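Local coordinates for protein alpha-L-arabinofuranosidase B (Aspergillus kawachii, PDB 6SXT) that hydrolyses terminal non-reducing alpha-L-arabinofuranosides, releasing arabinose from the side chains of arabinoxylan, a hemicellulose, and of arabinan and arabinogalactan, at residues G146-L151 and E292-S297; C15-S20 and I75-G80. All blocks are in the same frame, centred on the assembly; numbering follows the deposited sequence.

Interaction 1 (G146-L151 and E292-S297); sequences GMYAVL and EGVMTS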
ATOM      1  N   GLY A 146       3.839  23.026   2.831  1.00 16.95           N
ATOM      2  CA  GLY A 146       3.797  21.930   3.809  1.00 17.29           C
ATOM      3  C   GLY A 146       3.054  20.749   3.223  1.00 16.16           C
ATOM      4  O   GLY A 146       2.432  20.863   2.171  1.00 16.23           O
ATOM      5  N   MET A 147       3.162  19.634   3.907  1.00 14.99           N
ATOM      6  CA  MET A 147       2.489  18.400   3.519  1.00 14.40           C
ATOM      7  C   MET A 147       2.373  17.544   4.767  1.00 15.50           C
ATOM      8  O   MET A 147       3.123  17.719   5.760  1.00 16.16           O
ATOM      9  CB  MET A 147       3.204  17.683   2.395  1.00 15.47           C
ATOM     10  CG  MET A 147       4.604  17.247   2.723  1.00 16.04           C
ATOM     11  SD  MET A 147       5.621  16.985   1.229  1.00 17.76           S
ATOM     12  CE  MET A 147       5.999  18.658   0.742  1.00 18.53           C
ATOM     13  N   TYR A 148       1.424  16.617   4.745  1.00 14.38           N
ATOM     14  CA  TYR A 148       1.438  15.518   5.726  1.00 14.02           C
ATOM     15  C   TYR A 148       0.857  14.276   5.054  1.00 13.75           C
ATOM     16  O   TYR A 148       0.160  14.404   4.032  1.00 14.48           O
ATOM     17  CB  TYR A 148       0.683  15.823   7.038  1.00 13.86           C
ATOM     18  CG  TYR A 148      -0.818  15.626   6.995  1.00 13.66           C
ATOM     19  CD1 TYR A 148      -1.666  16.629   6.595  1.00 14.83           C
ATOM     20  CD2 TYR A 148      -1.385  14.396   7.315  1.00 14.46           C
ATOM     21  CE1 TYR A 148      -3.033  16.437   6.506  1.00 14.82           C
ATOM     22  CE2 TYR A 148      -2.742  14.190   7.233  1.00 14.25           C
ATOM     23  CZ  TYR A 148      -3.576  15.215   6.842  1.00 14.44           C
ATOM     24  OH  TYR A 148      -4.937  15.025   6.730  1.00 15.47           O
ATOM     25  N   ALA A 149       1.118  13.132   5.645  1.00 14.01           N
ATOM     26  CA  ALA A 149       0.444  11.890   5.303  1.00 14.19           C
ATOM     27  C   ALA A 149       0.256  11.076   6.551  1.00 15.05           C
ATOM     28  O   ALA A 149       1.150  11.088   7.429  1.00 15.51           O
ATOM     29  CB  ALA A 149       1.186  11.123   4.240  1.00 15.24           C
ATOM     30  N   VAL A 150      -0.819  10.302   6.558  1.00 13.65           N
ATOM     31  CA  VAL A 150      -0.977   9.230   7.569  1.00 12.97           C
ATOM     32  C   VAL A 150      -0.702   7.919   6.841  1.00 14.36           C
ATOM     33  O   VAL A 150      -1.360   7.613   5.812  1.00 14.03           O
ATOM     34  CB  VAL A 150      -2.369   9.223   8.218  1.00 13.86           C
ATOM     35  CG1 VAL A 150      -2.547   8.005   9.122  1.00 14.39           C
ATOM     36  CG2 VAL A 150      -2.614  10.531   8.978  1.00 14.47           C
ATOM     37  N   LEU A 151       0.292   7.196   7.323  1.00 13.80           N
ATOM     38  CA  LEU A 151       0.854   5.990   6.690  1.00 14.48           C
ATOM     39  C   LEU A 151       0.860   4.833   7.690  1.00 15.33           C
ATOM     40  O   LEU A 151       0.709   5.015   8.881  1.00 15.23           O
ATOM     41  CB  LEU A 151       2.295   6.280   6.235  1.00 13.68           C
ATOM     42  CG  LEU A 151       2.497   7.548   5.404  1.00 14.53           C
ATOM     43  CD1 LEU A 151       4.005   7.758   5.137  1.00 16.68           C
ATOM     44  CD2 LEU A 151       1.738   7.458   4.091  1.00 15.16           C
ATOM     45  N   GLU A 292      -4.343   9.100   4.127  1.00 13.39           N
ATOM     46  CA  GLU A 292      -4.750  10.481   3.863  1.00 13.52           C
ATOM     47  C   GLU A 292      -3.506  11.355   3.789  1.00 14.32           C
ATOM     48  O   GLU A 292      -2.475  10.985   4.381  1.00 13.98           O
ATOM     49  CB  GLU A 292      -5.714  11.020   4.938  1.00 13.50           C
ATOM     50  CG  GLU A 292      -5.124  11.079   6.342  1.00 13.90           C
ATOM     51  CD  GLU A 292      -6.103  11.604   7.386  1.00 14.97           C
ATOM     52  OE1 GLU A 292      -7.010  10.834   7.719  1.00 14.57           O
ATOM     53  OE2 GLU A 292      -6.000  12.786   7.758  1.00 13.94           O
ATOM     54  N   GLY A 293      -3.627  12.473   3.114  1.00 13.92           N
ATOM     55  CA  GLY A 293      -2.515  13.421   3.096  1.00 13.80           C
ATOM     56  C   GLY A 293      -2.894  14.646   2.297  1.00 13.77           C
ATOM     57  O   GLY A 293      -3.875  14.636   1.548  1.00 14.23           O
ATOM     58  N   VAL A 294      -2.070  15.674   2.458  1.00 13.53           N
ATOM     59  CA  VAL A 294      -2.283  16.945   1.758  1.00 13.70           C
ATOM     60  C   VAL A 294      -0.942  17.555   1.378  1.00 14.66           C
ATOM     61  O   VAL A 294       0.080  17.232   1.983  1.00 15.91           O
ATOM     62  CB  VAL A 294      -3.098  17.944   2.563  1.00 14.16           C
ATOM     63  CG1 VAL A 294      -4.388  17.395   3.159  1.00 14.81           C
ATOM     64  CG2 VAL A 294      -2.246  18.629   3.619  1.00 15.07           C
ATOM     65  N   MET A 295      -1.033  18.547   0.485  1.00 15.04           N
ATOM     66  CA  MET A 295       0.053  19.520   0.227  1.00 15.09           C
ATOM     67  C   MET A 295      -0.569  20.901   0.335  1.00 16.52           C
ATOM     68  O   MET A 295      -1.748  21.087  -0.014  1.00 15.74           O
ATOM     69  CB  MET A 295       0.684  19.350  -1.156  1.00 15.91           C
ATOM     70  CG  MET A 295       1.378  18.000  -1.275  1.00 15.86           C
ATOM     71  SD  MET A 295       1.890  17.672  -2.992  1.00 17.76           S
ATOM     72  CE  MET A 295       3.123  18.967  -3.234  1.00 19.62           C
ATOM     73  N   THR A 296       0.201  21.826   0.889  1.00 16.49           N
ATOM     74  CA  THR A 296      -0.247  23.210   1.137  1.00 17.02           C
ATOM     75  C   THR A 296       0.586  24.208   0.351  1.00 17.57           C
ATOM     76  O   THR A 296       1.647  23.897  -0.125  1.00 17.90           O
ATOM     77  CB  THR A 296      -0.227  23.590   2.618  1.00 16.79           C
ATOM     78  OG1 THR A 296       1.140  23.837   2.994  1.00 17.82           O
ATOM     79  CG2 THR A 296      -0.830  22.548   3.511  1.00 17.18           C
ATOM     80  N   SER A 297       0.039  25.412   0.238  1.00 19.00           N
ATOM     81  CA  SER A 297       0.801  26.616  -0.178  0.50 20.62           C
ATOM     82  C   SER A 297       1.199  27.364   1.087  1.00 22.93           C
ATOM     83  O   SER A 297       0.345  27.575   1.896  1.00 28.46           O
ATOM     84  CB  SER A 297      -0.051  27.459  -1.103  0.50 23.46           C
ATOM     85  OG  SER A 297       0.514  28.742  -1.283  0.50 24.40           O
TER

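Interaction 2 (C15-S20 and I75-G80); sequences CVAAHS and IYDQSG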
ATOM      1  N   CYS A  15      -4.536  24.085   1.925  1.00 17.68           N
ATOM      2  CA  CYS A  15      -4.309  22.920   1.064  1.00 17.19           C
ATOM      3  C   CYS A  15      -4.454  23.330  -0.395  1.00 17.24           C
ATOM      4  O   CYS A  15      -5.425  24.049  -0.783  1.00 17.96           O
ATOM      5  CB  CYS A  15      -5.320  21.824   1.348  1.00 17.39           C
ATOM      6  SG  CYS A  15      -5.134  21.188   3.040  1.00 19.63           S
ATOM      7  N   VAL A  16      -3.550  22.833  -1.213  1.00 15.65           N
ATOM      8  CA  VAL A  16      -3.658  22.893  -2.679  1.00 16.01           C
ATOM      9  C   VAL A  16      -3.829  21.512  -3.289  1.00 16.62           C
ATOM     10  O   VAL A  16      -4.040  21.411  -4.503  1.00 17.53           O
ATOM     11  CB  VAL A  16      -2.469  23.642  -3.285  1.00 17.88           C
ATOM     12  CG1 VAL A  16      -2.530  25.095  -2.830  1.00 20.51           C
ATOM     13  CG2 VAL A  16      -1.142  22.970  -2.945  1.00 19.24           C
ATOM     14  N   ALA A  17      -3.711  20.455  -2.493  1.00 15.42           N
ATOM     15  CA  ALA A  17      -4.030  19.086  -2.931  1.00 15.26           C
ATOM     16  C   ALA A  17      -4.403  18.345  -1.669  1.00 15.31           C
ATOM     17  O   ALA A  17      -3.687  18.480  -0.651  1.00 16.46           O
ATOM     18  CB  ALA A  17      -2.848  18.465  -3.628  1.00 17.34           C
ATOM     19  N   ALA A  18      -5.467  17.571  -1.709  1.00 13.95           N
ATOM     20  CA  ALA A  18      -5.980  16.915  -0.487  1.00 14.89           C
ATOM     21  C   ALA A  18      -6.504  15.549  -0.909  1.00 14.67           C
ATOM     22  O   ALA A  18      -7.483  15.463  -1.685  1.00 14.76           O
ATOM     23  CB  ALA A  18      -7.073  17.760   0.131  1.00 15.21           C
ATOM     24  N   HIS A  19      -5.857  14.507  -0.461  1.00 13.97           N
ATOM     25  CA  HIS A  19      -6.081  13.143  -0.997  1.00 13.58           C
ATOM     26  C   HIS A  19      -6.394  12.166   0.144  1.00 14.25           C
ATOM     27  O   HIS A  19      -5.598  12.048   1.084  1.00 13.59           O
ATOM     28  CB  HIS A  19      -4.816  12.667  -1.653  1.00 13.79           C
ATOM     29  CG  HIS A  19      -4.385  13.481  -2.815  1.00 13.44           C
ATOM     30  ND1 HIS A  19      -3.147  14.107  -2.849  1.00 14.03           N
ATOM     31  CD2 HIS A  19      -5.015  13.754  -3.962  1.00 13.32           C
ATOM     32  CE1 HIS A  19      -3.030  14.742  -4.001  1.00 15.00           C
ATOM     33  NE2 HIS A  19      -4.139  14.545  -4.733  1.00 15.21           N
ATOM     34  N   SER A  20      -7.508  11.456   0.069  1.00 13.33           N
ATOM     35  CA  SER A  20      -7.791  10.402   1.064  1.00 14.23           C
ATOM     36  C   SER A  20      -8.823   9.452   0.512  1.00 14.80           C
ATOM     37  O   SER A  20      -9.831   9.906  -0.048  1.00 15.33           O
ATOM     38  CB  SER A  20      -8.325  10.971   2.388  1.00 13.44           C
ATOM     39  OG  SER A  20      -8.558   9.889   3.286  1.00 13.62           O
ATOM     40  N   ILE A  75      -7.383   8.808  -6.958  1.00 14.13           N
ATOM     41  CA  ILE A  75      -7.574   9.431  -5.630  1.00 14.32           C
ATOM     42  C   ILE A  75      -7.828  10.905  -5.932  1.00 13.86           C
ATOM     43  O   ILE A  75      -6.951  11.609  -6.404  1.00 15.58           O
ATOM     44  CB  ILE A  75      -6.365   9.206  -4.713  1.00 14.84           C
ATOM     45  CG1 ILE A  75      -5.996   7.711  -4.588  1.00 16.57           C
ATOM     46  CG2 ILE A  75      -6.676   9.770  -3.362  1.00 15.94           C
ATOM     47  CD1 ILE A  75      -4.577   7.470  -4.159  1.00 19.38           C
ATOM     48  N   TYR A  76      -9.045  11.349  -5.696  1.00 13.72           N
ATOM     49  CA  TYR A  76      -9.421  12.714  -6.117  1.00 14.01           C
ATOM     50  C   TYR A  76      -8.822  13.761  -5.188  1.00 14.98           C
ATOM     51  O   TYR A  76      -8.610  13.526  -3.975  1.00 14.92           O
ATOM     52  CB  TYR A  76     -10.954  12.845  -6.175  1.00 14.85           C
ATOM     53  CG  TYR A  76     -11.601  12.042  -7.273  1.00 15.67           C
ATOM     54  CD1 TYR A  76     -11.386  12.359  -8.602  1.00 16.76           C
ATOM     55  CD2 TYR A  76     -12.394  10.940  -6.990  1.00 14.94           C
ATOM     56  CE1 TYR A  76     -11.985  11.609  -9.603  1.00 17.69           C
ATOM     57  CE2 TYR A  76     -12.966  10.166  -7.997  1.00 15.43           C
ATOM     58  CZ  TYR A  76     -12.771  10.520  -9.312  1.00 16.26           C
ATOM     59  OH  TYR A  76     -13.368   9.796 -10.337  1.00 16.31           O
ATOM     60  N   ASP A  77      -8.502  14.917  -5.742  1.00 15.64           N
ATOM     61  CA  ASP A  77      -8.089  16.101  -4.972  1.00 15.35           C
ATOM     62  C   ASP A  77      -9.346  16.767  -4.434  1.00 15.90           C
ATOM     63  O   ASP A  77     -10.143  17.308  -5.238  1.00 17.33           O
ATOM     64  CB  ASP A  77      -7.284  17.006  -5.894  1.00 15.63           C
ATOM     65  CG  ASP A  77      -7.028  18.362  -5.281  1.00 16.21           C
ATOM     66  OD1 ASP A  77      -7.101  18.490  -4.030  1.00 15.27           O
ATOM     67  OD2 ASP A  77      -6.757  19.273  -6.071  1.00 17.18           O
ATOM     68  N   GLN A  78      -9.529  16.805  -3.122  1.00 14.89           N
ATOM     69  CA  GLN A  78     -10.725  17.389  -2.488  1.00 15.32           C
ATOM     70  C   GLN A  78     -10.676  18.927  -2.506  1.00 16.95           C
ATOM     71  O   GLN A  78     -11.690  19.555  -2.168  1.00 17.45           O
ATOM     72  CB  GLN A  78     -10.885  16.891  -1.054  1.00 14.88           C
ATOM     73  CG  GLN A  78     -10.932  15.396  -0.969  1.00 14.88           C
ATOM     74  CD  GLN A  78     -11.014  14.922   0.457  1.00 16.02           C
ATOM     75  OE1 GLN A  78     -11.434  15.685   1.322  1.00 15.66           O
ATOM     76  NE2 GLN A  78     -10.541  13.672   0.713  1.00 14.82           N
ATOM     77  N   SER A  79      -9.540  19.538  -2.837  1.00 16.01           N
ATOM     78  CA  SER A  79      -9.311  21.003  -2.652  1.00 16.75           C
ATOM     79  C   SER A  79      -9.985  21.786  -3.772  1.00 20.23           C
ATOM     80  O   SER A  79     -10.109  23.021  -3.598  1.00 21.06           O
ATOM     81  CB  SER A  79      -7.842  21.320  -2.591  1.00 17.28           C
ATOM     82  OG  SER A  79      -7.266  21.258  -3.879  1.00 19.19           O
ATOM     83  N   GLY A  80     -10.329  21.130  -4.871  1.00 20.17           N
ATOM     84  CA  GLY A  80     -10.888  21.863  -6.017  1.00 20.15           C
ATOM     85  C   GLY A  80      -9.834  22.316  -6.992  1.00 22.14           C
ATOM     86  O   GLY A  80     -10.218  22.882  -8.013  1.00 22.64           O
TER
HETATM   87  O   HOH W   1      -9.587  12.187  -1.807  1.00 14.26           O

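Interaction 1 (G146-L151 and E292-S297)
The carboxylate of Glu-292 takes the phenol of Tyr-148 on OE2, with OH donating over 2.7 Å to the anti side of that oxygen and 20° out of the carboxylate plane. Its other oxygen, OE1, is held by a salt bridge to Arg-23 and a hydrogen bond with Tyr-317 OH, so both oxygens of this buried acid are occupied; the arginine would be expected to keep it ionised. In Tyr-148 chi1 of 82° sets CG between the backbone N and the carbonyl carbon, and the ring leans over the neighbouring strand: Gly-293 CA and Val-294 N lie over one face, offset toward the rim, and Val-294 CG2 packs on CD1 at 3.6 Å. Nearer the backbone, Val-150 CG2 rests against Glu-292 CG at 3.7 Å. The backbones of 146-151 and 292-296 run antiparallel as neighbours in the large sheet of the catalytic domain, a concanavalin-like beta-sandwich fold. Tyr-148 and Val-294 form a hydrogen-bonded pair, with Val-294 N to Tyr-148 O at 3.0 Å. Tyr-148, Val-150, Glu-292 and Val-294 share one face of the sheet, which helices 4-10 and 302-315 cover. On the other face Met-147 CB meets Met-295 CG at 4.1 Å, and Ala-149 lies beside Gly-293, where the CA atoms come within 4.0 Å. At the end of the ladder Thr-296 N donates to Gly-146 O at 2.7 Å, while Gly-146 N turns to the side-chain OG1 of Thr-296 at 2.8 Å, a bent bond of 137° at the hydrogen.

Interaction 2 (C15-S20 and I75-G80)
Backbone and carboxylate hydrogen bonds tie Ala-18 to the loop at both its N and its O. Gln-78 N donates to Ala-18 O at 2.8 Å, nearly straight at 169° and in the carbonyl plane, while Ala-18 N reaches Asp-77 OD1 at 3.0 Å. That carboxylate oxygen is shared: Ser-79 N approaches it at 2.9 Å from the opposite face of the carboxylate plane, so two backbone N-H groups hold OD1 between them. Asp-77 CG stands anti to the backbone N (chi1 169°), which carries the carboxylate toward Ala-17 and Ala-18. The second oxygen, OD2, accepts from the backbone N of Asn-83, leaving the group fixed through both oxygens.

One ordered water makes the polar link farther along the strand. It accepts from Ser-20 N at 2.9 Å and from Gln-78 NE2, and lies 2.7 Å from Tyr-76 O, to which it can donate, though it has more acceptors in reach than protons; Gln-78 OE1 meanwhile takes the N-H of Leu-25, so both ends of this amide are engaged.

Apolar contacts accompany these bonds. Ala-18 CB meets Gln-78 CB at 4.1 Å, and Ile-75 CG2 packs against His-19 CB at 3.8 Å.

The imidazole of His-19 turns a ring-edge CH, at CD2, to the carbonyl oxygen Tyr-76 O at 3.6 Å; ND1 is hydrogen-bonded to Tyr-164 OH and NE2 to Asn-83 O.

Cys-15, in a disulfide with Cys-5, ties the segment to helix 4-10, and Val-16 and Ala-17 both face Met-295 in a classic beta bulge. Against this strand the loop folds into a type I beta turn from Asp-77 to Gly-80, and the Asp-77 OD1 to Ser-79 N bond at its head is an Asx turn.

Overall arrangement
Both contacts are buried in the catalytic domain, their centres about 10 Å apart, and they meet on strand 288-296. Interaction 1 pairs that strand with 145-152, while its opposite edge takes strand 15-20, the first half of interaction 2, through Met-295 O to Val-16 N and Gly-293 O to His-19 N. Three neighbouring strands are thus joined in sequence, and the loop 75-80 is added to the last of them. The chemistry changes along the way. Interaction 1 is chiefly an antiparallel backbone ladder with a buried tyrosine–glutamate pair; interaction 2, with Tyr-76 and Ser-79 partly exposed, relies on an aspartate, a turn and a water.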